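Local atomic coordinates of MlnE (Bacillus amyloliquefaciens subsp. plantarum, PDB entry 5D2E), a protein that carries the N-terminal, NADP-binding ketoreductase of the macrolactin assembly line, which probably reduces beta-keto groups of the growing polyketide. Residues 60-65 and 82-87; 126-131 and 169-174; 135-140 and 387-392. One frame throughout, in Å; residues are numbered along the deposited sequence.

In the fold
Contact 1 (60-65 with 82-87) comes first from the N terminus and closes the loop through helix 70-76 before contact 2 opens. Contact 2 (126-131 with 169-174) closes the longer loop that contains helix 141-164. Strands 60-64 and 127-133 are neighbours, so the two contacts join within one sheet, L61 O lying 2.8 Å from I129 N. The first segment of contact 3 (135-140) falls inside the loop of contact 2, while its second (387-392) lies far beyond it, so contacts 2 and 3 cross. Contact 3 thus ties the N-terminal Rossmann-like half, which holds contacts 1 and 2, to the NADP-binding half.

Contact 1: residues 60-65 and 82-87; sequences ILFFCE and APFIYV
F62, F84 and Y86 gather three aromatic rings on one face of a two-strand parallel pairing. F62 and Y86 are directly paired and their side chains run side by side in the same direction; their ring planes are only 22° apart, but the rings are slid so far that they barely overlap, with F62 CD1 3.7 Å from Y86 CE2. CG of each is anti to its backbone N (chi1 -162° in F62 and -169° in Y86), which starts both rings off alike. The F84 ring meets F62 more steeply, CE1 and CZ reaching F62 CB, and I60 CG2 touches the edge of the F84 ring 3.7 Å from CD1. At the other end of the row the Y86 hydroxyl passes C64, its OH 3.4 Å from C64 CB, and is held by hydrogen bonds to D66 O and M69 N.

The opposite face is mainly aliphatic: L61 CD1 touches both I85 CG2, at 3.5 Å, and V87 CG2, while F63 CD1 lies against V87 CB. Five backbone hydrogen bonds join the strands, from I60 N to P83 O at one end to C64 N to V87 O (2.9 Å) at the other.

This is the pairing of a beta-alpha-beta unit in the Rossmann-like N-terminal half, away from the NADP site. M73 of the connecting helix 70-76 packs on F62 and F84. Strand 127-133 flanks 60-64, with I128 against L61 and F63, and strand 100-103 flanks 84-89, with F101 against I85 and V87.

Contact 2: residues 126-131 and 169-174; sequences RHIIHF and PKAEIL
R126 to H130 and A171 to L174 run parallel, the axes of strands 127-131 and 171-174 approaching to 4.8 Å at an angle of 20° and pairing H127 with E172, I128 with I173 and I129 with L174. They are the two strands of a beta-alpha-beta unit of the Rossmann-like N-terminal half, connected through helix 141-164. Four backbone hydrogen bonds alternate between them, beginning with E172 N to R126 O and ending with H130 N to L174 O, both 2.8 Å.

Among the side chains, I129 CD1 rests against L174 CB and CD2 on the face shared with H127 and E172, where I229 and W233 of helix 222-233 also pack on I129. On the other face I128 and I173 lie alongside each other through their CG1 atoms, 4.1 Å apart. H127 ND1 passes E172 CG, while its NE2 is hydrogen-bonded to T56 OG1; H130 NE2 is bonded to S154 OG of the connecting helix.

The polar grip is at the start of the strands. The R126 chain bends at chi2 (-130°), which sets CD; farther out, the guanidinium lies beside the E172 carboxylate, the two planes 20° apart. K170 CB lies over one face of the guanidinium, and K170 CD comes within 3.3 Å of R126 NH2. R126 NH1 forms a second salt bridge, to E58, so two carboxylates probably balance this arginine. R126 NE donates in the guanidinium plane to the anti lone pair of E172 OE2 at 2.7 Å, and NH2 adds a weak bond to the same oxygen at 3.3 Å.

Contact 3: residues 135-140 and 387-392; sequences GLFKNT and GTVWLD
N139, the centre of an inverse gamma turn in an irregular segment, approaches helix 387-392 at V389, their CA atoms 6.4 Å apart. V389 points its CB toward the segment, and its CG1, anti to the backbone N (chi1 175°), lies 3.5 Å from N139 CB. V389 CG2 meets the edge of the F137 ring near CZ at a looser 4.3 Å.

One water links the polar groups: it accepts from N139 ND2 and donates to V389 O and to D392 OD2, 2.7 Å away. The D392 carboxylate is further fixed by salt bridges from its OD1 to R435 and R440. Here the loop before helix 141-164 of the N-terminal Rossmann-like half meets a helix of the ketoreductase half, whose NADP lies about 9 Å from the side chain of W390 between nearest atoms.

That indole turns the rim of its six-membered ring to the turn, with N139 O in its plane 3.6 Å from W390 CZ3 and the T140 backbone C at 3.9 Å from CH2. N139 O also accepts a hydrogen bond from K393 NZ. At the other end of the indole, W390 NE1 is hydrogen-bonded to S335 O. T140 is the N-cap of helix 141-164, its OG1 accepting from A143 N.

Contact 1: residues 60-65 and 82-87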
# COMPACT_ATOMS: atom_id res chain seq x y z
N ILE A 60 -24.16 17.82 1.29
CA ILE A 60 -22.92 17.38 0.67
C ILE A 60 -21.76 18.26 1.20
O ILE A 60 -21.90 19.51 1.27
CB ILE A 60 -23.04 17.60 -0.83
CG1 ILE A 60 -24.17 16.78 -1.39
CG2 ILE A 60 -21.68 17.34 -1.53
CD1 ILE A 60 -24.56 17.24 -2.79
N LEU A 61 -20.65 17.64 1.57
CA LEU A 61 -19.49 18.33 2.10
C LEU A 61 -18.33 18.03 1.16
O LEU A 61 -18.01 16.87 0.95
CB LEU A 61 -19.19 17.82 3.51
CG LEU A 61 -17.92 18.32 4.14
CD1 LEU A 61 -17.92 19.83 4.29
CD2 LEU A 61 -17.77 17.66 5.52
N PHE A 62 -17.68 19.06 0.64
CA PHE A 62 -16.67 18.95 -0.39
C PHE A 62 -15.46 19.64 0.07
O PHE A 62 -15.52 20.85 0.35
CB PHE A 62 -17.24 19.67 -1.66
CG PHE A 62 -16.56 19.32 -2.98
CD1 PHE A 62 -15.25 19.64 -3.20
CD2 PHE A 62 -17.25 18.66 -3.97
CE1 PHE A 62 -14.60 19.34 -4.39
CE2 PHE A 62 -16.61 18.34 -5.20
CZ PHE A 62 -15.28 18.68 -5.38
N PHE A 63 -14.33 18.92 0.11
CA PHE A 63 -13.05 19.44 0.49
C PHE A 63 -12.23 19.58 -0.79
O PHE A 63 -12.11 18.60 -1.55
CB PHE A 63 -12.31 18.46 1.41
CG PHE A 63 -12.93 18.26 2.79
CD1 PHE A 63 -12.78 19.19 3.77
CD2 PHE A 63 -13.63 17.10 3.09
CE1 PHE A 63 -13.30 19.01 5.01
CE2 PHE A 63 -14.20 16.91 4.35
CZ PHE A 63 -14.00 17.88 5.33
N CYS A 64 -11.61 20.75 -1.00
CA CYS A 64 -10.84 21.01 -2.22
C CYS A 64 -9.76 21.96 -1.83
O CYS A 64 -9.93 22.76 -0.91
CB CYS A 64 -11.75 21.62 -3.32
SG CYS A 64 -10.98 21.63 -5.00
N GLU A 65 -8.65 21.94 -2.52
CA GLU A 65 -7.54 22.79 -2.15
C GLU A 65 -7.90 24.27 -2.42
O GLU A 65 -7.51 25.16 -1.65
CB GLU A 65 -6.25 22.35 -2.86
CG GLU A 65 -4.95 22.80 -2.21
CD GLU A 65 -4.71 22.26 -0.78
OE1 GLU A 65 -4.64 21.02 -0.48
OE2 GLU A 65 -4.52 23.15 0.06
N ALA A 82 -30.72 20.60 -0.87
CA ALA A 82 -30.04 20.37 0.41
C ALA A 82 -28.74 21.15 0.34
O ALA A 82 -28.21 21.40 -0.76
CB ALA A 82 -29.74 18.89 0.60
N PRO A 83 -28.18 21.50 1.48
CA PRO A 83 -26.99 22.35 1.41
C PRO A 83 -25.77 21.72 0.72
O PRO A 83 -25.54 20.53 0.87
CB PRO A 83 -26.64 22.60 2.85
CG PRO A 83 -27.85 22.25 3.65
CD PRO A 83 -28.73 21.38 2.84
N PHE A 84 -24.98 22.57 0.07
CA PHE A 84 -23.65 22.19 -0.43
C PHE A 84 -22.61 22.97 0.34
O PHE A 84 -22.61 24.21 0.37
CB PHE A 84 -23.62 22.43 -1.93
CG PHE A 84 -22.30 22.15 -2.58
CD1 PHE A 84 -21.86 20.85 -2.74
CD2 PHE A 84 -21.49 23.19 -3.02
CE1 PHE A 84 -20.65 20.60 -3.34
CE2 PHE A 84 -20.30 22.92 -3.66
CZ PHE A 84 -19.88 21.64 -3.81
N ILE A 85 -21.75 22.25 1.07
CA ILE A 85 -20.72 22.88 1.88
C ILE A 85 -19.37 22.72 1.18
O ILE A 85 -18.95 21.59 0.86
CB ILE A 85 -20.67 22.22 3.27
CG1 ILE A 85 -22.08 22.17 3.90
CG2 ILE A 85 -19.66 22.92 4.15
CD1 ILE A 85 -22.76 23.53 4.16
N TYR A 86 -18.67 23.81 0.97
CA TYR A 86 -17.42 23.78 0.19
C TYR A 86 -16.30 24.37 0.96
O TYR A 86 -16.30 25.54 1.38
CB TYR A 86 -17.61 24.47 -1.15
CG TYR A 86 -16.52 24.30 -2.15
CD1 TYR A 86 -15.46 25.16 -2.17
CD2 TYR A 86 -16.59 23.33 -3.14
CE1 TYR A 86 -14.46 25.01 -3.14
CE2 TYR A 86 -15.62 23.21 -4.12
CZ TYR A 86 -14.54 24.02 -4.09
OH TYR A 86 -13.53 23.96 -5.06
N VAL A 87 -15.33 23.53 1.27
CA VAL A 87 -14.24 23.88 2.14
C VAL A 87 -12.92 23.89 1.40
O VAL A 87 -12.53 22.89 0.79
CB VAL A 87 -14.13 22.86 3.28
CG1 VAL A 87 -13.11 23.33 4.34
CG2 VAL A 87 -15.50 22.57 3.88

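Contact 2: residues 126-131 and 169-174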
# COMPACT_ATOMS: atom_id res chain seq x y z
N ARG A 126 -24.13 13.85 4.60
CA ARG A 126 -24.08 12.47 4.30
C ARG A 126 -23.05 12.14 3.20
O ARG A 126 -22.25 11.23 3.32
CB ARG A 126 -25.42 11.99 3.83
CG ARG A 126 -25.71 10.58 4.36
CD ARG A 126 -26.12 9.72 3.25
NE ARG A 126 -26.17 8.31 3.61
CZ ARG A 126 -27.24 7.72 4.11
NH1 ARG A 126 -28.32 8.43 4.39
NH2 ARG A 126 -27.23 6.42 4.34
N HIS A 127 -23.00 12.95 2.16
CA HIS A 127 -22.05 12.74 1.08
C HIS A 127 -20.86 13.62 1.22
O HIS A 127 -20.99 14.81 1.20
CB HIS A 127 -22.74 12.98 -0.24
CG HIS A 127 -24.09 12.38 -0.26
ND1 HIS A 127 -24.31 11.08 -0.67
CD2 HIS A 127 -25.27 12.82 0.25
CE1 HIS A 127 -25.57 10.76 -0.48
NE2 HIS A 127 -26.18 11.80 0.07
N ILE A 128 -19.67 13.01 1.34
CA ILE A 128 -18.45 13.71 1.55
C ILE A 128 -17.58 13.46 0.35
O ILE A 128 -17.46 12.30 -0.06
CB ILE A 128 -17.66 13.15 2.77
CG1 ILE A 128 -18.52 12.96 4.01
CG2 ILE A 128 -16.47 14.00 3.02
CD1 ILE A 128 -19.37 14.09 4.40
N ILE A 129 -17.02 14.54 -0.21
CA ILE A 129 -16.10 14.51 -1.32
C ILE A 129 -14.76 15.04 -0.79
O ILE A 129 -14.64 16.14 -0.31
CB ILE A 129 -16.51 15.30 -2.56
CG1 ILE A 129 -17.94 14.92 -3.03
CG2 ILE A 129 -15.43 15.20 -3.64
CD1 ILE A 129 -18.10 13.53 -3.47
N HIS A 130 -13.72 14.20 -0.88
CA HIS A 130 -12.40 14.62 -0.50
C HIS A 130 -11.57 14.70 -1.75
O HIS A 130 -11.21 13.68 -2.38
CB HIS A 130 -11.81 13.62 0.47
CG HIS A 130 -10.53 14.06 1.08
ND1 HIS A 130 -9.31 13.89 0.45
CD2 HIS A 130 -10.25 14.61 2.29
CE1 HIS A 130 -8.34 14.39 1.20
NE2 HIS A 130 -8.88 14.80 2.35
N PHE A 131 -11.24 15.93 -2.16
CA PHE A 131 -10.46 16.12 -3.36
C PHE A 131 -9.34 17.14 -3.18
O PHE A 131 -9.38 18.25 -3.72
CB PHE A 131 -11.40 16.59 -4.50
CG PHE A 131 -10.72 16.74 -5.89
CD1 PHE A 131 -9.64 16.00 -6.25
CD2 PHE A 131 -11.23 17.61 -6.81
CE1 PHE A 131 -9.07 16.11 -7.54
CE2 PHE A 131 -10.68 17.74 -8.07
CZ PHE A 131 -9.61 16.97 -8.44
N PRO A 169 -23.73 10.09 11.48
CA PRO A 169 -24.17 8.74 11.82
C PRO A 169 -23.94 7.74 10.67
O PRO A 169 -23.61 6.58 10.93
CB PRO A 169 -25.67 8.91 12.11
CG PRO A 169 -25.80 10.36 12.52
CD PRO A 169 -24.74 11.12 11.75
N LYS A 170 -24.13 8.19 9.43
CA LYS A 170 -23.78 7.46 8.23
C LYS A 170 -23.14 8.44 7.28
O LYS A 170 -23.54 9.60 7.20
CB LYS A 170 -25.00 6.91 7.55
CG LYS A 170 -25.53 5.62 8.13
CD LYS A 170 -26.47 4.93 7.14
CE LYS A 170 -26.57 3.44 7.45
NZ LYS A 170 -27.14 3.25 8.81
N ALA A 171 -22.15 7.98 6.53
CA ALA A 171 -21.52 8.88 5.53
C ALA A 171 -21.08 8.02 4.39
O ALA A 171 -20.67 6.84 4.57
CB ALA A 171 -20.35 9.61 6.11
N GLU A 172 -21.16 8.61 3.19
CA GLU A 172 -20.54 8.03 2.01
C GLU A 172 -19.42 8.95 1.63
O GLU A 172 -19.67 10.12 1.29
CB GLU A 172 -21.52 7.90 0.84
CG GLU A 172 -23.01 7.75 1.22
CD GLU A 172 -23.39 6.46 1.93
OE1 GLU A 172 -22.75 5.43 1.67
OE2 GLU A 172 -24.35 6.48 2.75
N ILE A 173 -18.20 8.44 1.67
CA ILE A 173 -17.00 9.27 1.49
C ILE A 173 -16.38 8.90 0.13
O ILE A 173 -16.11 7.72 -0.10
CB ILE A 173 -15.98 9.02 2.56
CG1 ILE A 173 -16.53 9.39 3.96
CG2 ILE A 173 -14.70 9.81 2.23
CD1 ILE A 173 -17.10 8.21 4.74
N LEU A 174 -16.16 9.88 -0.74
CA LEU A 174 -15.57 9.66 -2.03
C LEU A 174 -14.31 10.43 -2.04
O LEU A 174 -14.31 11.66 -1.95
CB LEU A 174 -16.51 10.07 -3.20
CG LEU A 174 -15.89 9.97 -4.60
CD1 LEU A 174 -15.48 8.54 -4.99
CD2 LEU A 174 -16.89 10.53 -5.62

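Contact 3: residues 135-140 and 387-392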
# COMPACT_ATOMS: atom_id res chain seq x y z
N GLY A 135 -1.10 16.94 -7.87
CA GLY A 135 0.36 17.20 -7.91
C GLY A 135 1.06 15.88 -8.22
O GLY A 135 0.57 14.80 -7.82
N LEU A 136 2.18 15.96 -8.94
CA LEU A 136 2.95 14.81 -9.37
C LEU A 136 3.69 14.18 -8.20
O LEU A 136 4.24 14.84 -7.33
CB LEU A 136 4.02 15.21 -10.42
CG LEU A 136 3.53 15.84 -11.74
CD1 LEU A 136 4.67 16.16 -12.70
CD2 LEU A 136 2.60 14.87 -12.42
N PHE A 137 3.80 12.87 -8.24
CA PHE A 137 4.67 12.19 -7.31
C PHE A 137 6.10 12.42 -7.73
O PHE A 137 6.43 12.37 -8.91
CB PHE A 137 4.35 10.69 -7.31
CG PHE A 137 5.33 9.87 -6.51
CD1 PHE A 137 6.50 9.39 -7.12
CD2 PHE A 137 5.13 9.62 -5.14
CE1 PHE A 137 7.44 8.66 -6.37
CE2 PHE A 137 6.05 8.91 -4.41
CZ PHE A 137 7.21 8.45 -5.01
N LYS A 138 6.94 12.74 -6.75
CA LYS A 138 8.36 12.80 -6.92
C LYS A 138 9.00 12.14 -5.72
O LYS A 138 8.45 12.22 -4.60
CB LYS A 138 8.86 14.23 -6.89
CG LYS A 138 8.42 15.17 -8.00
CD LYS A 138 9.29 16.44 -7.95
CE LYS A 138 10.78 16.06 -7.75
NZ LYS A 138 11.85 17.04 -8.11
N ASN A 139 10.18 11.57 -5.94
CA ASN A 139 10.88 10.81 -4.90
C ASN A 139 11.76 11.75 -4.04
O ASN A 139 12.97 11.49 -3.83
CB ASN A 139 11.67 9.67 -5.52
CG ASN A 139 12.85 10.15 -6.35
OD1 ASN A 139 12.84 11.26 -6.82
ND2 ASN A 139 13.83 9.30 -6.55
N THR A 140 11.17 12.87 -3.61
CA THR A 140 11.85 13.78 -2.66
C THR A 140 11.06 13.84 -1.36
O THR A 140 9.80 13.67 -1.34
CB THR A 140 11.94 15.22 -3.18
OG1 THR A 140 10.62 15.72 -3.36
CG2 THR A 140 12.65 15.26 -4.50
N GLY A 387 11.19 4.62 3.36
CA GLY A 387 12.31 3.67 3.26
C GLY A 387 12.43 3.03 1.90
O GLY A 387 13.50 2.99 1.32
N THR A 388 11.31 2.56 1.39
CA THR A 388 11.26 1.97 0.07
C THR A 388 11.81 2.94 -0.98
O THR A 388 12.60 2.55 -1.85
CB THR A 388 9.83 1.60 -0.27
OG1 THR A 388 9.30 0.74 0.74
CG2 THR A 388 9.74 0.88 -1.59
N VAL A 389 11.37 4.20 -0.88
CA VAL A 389 11.76 5.21 -1.89
C VAL A 389 13.23 5.50 -1.78
O VAL A 389 13.92 5.63 -2.79
CB VAL A 389 10.87 6.49 -1.80
CG1 VAL A 389 11.33 7.59 -2.75
CG2 VAL A 389 9.39 6.11 -2.13
N TRP A 390 13.73 5.58 -0.54
CA TRP A 390 15.14 5.86 -0.35
C TRP A 390 16.04 4.76 -0.83
O TRP A 390 17.16 5.03 -1.38
CB TRP A 390 15.43 6.18 1.10
CG TRP A 390 14.68 7.33 1.70
CD1 TRP A 390 14.39 7.45 3.01
CD2 TRP A 390 14.19 8.52 1.07
NE1 TRP A 390 13.70 8.60 3.26
CE2 TRP A 390 13.61 9.31 2.10
CE3 TRP A 390 14.21 9.03 -0.23
CZ2 TRP A 390 13.00 10.58 1.85
CZ3 TRP A 390 13.63 10.32 -0.47
CH2 TRP A 390 13.02 11.05 0.57
N LEU A 391 15.57 3.51 -0.70
CA LEU A 391 16.34 2.36 -1.17
C LEU A 391 16.41 2.36 -2.69
O LEU A 391 17.45 2.15 -3.27
CB LEU A 391 15.71 1.07 -0.71
CG LEU A 391 15.86 0.68 0.75
CD1 LEU A 391 14.84 -0.32 1.23
CD2 LEU A 391 17.28 0.09 0.91
N ASP A 392 15.30 2.62 -3.35
CA ASP A 392 15.31 2.74 -4.80
C ASP A 392 16.23 3.89 -5.24
O ASP A 392 16.99 3.75 -6.19
CB ASP A 392 13.93 3.01 -5.32
CG ASP A 392 13.93 3.42 -6.81
OD1 ASP A 392 14.06 2.51 -7.63
OD2 ASP A 392 13.79 4.62 -7.09
O HOH W 1 13.11 6.59 -5.43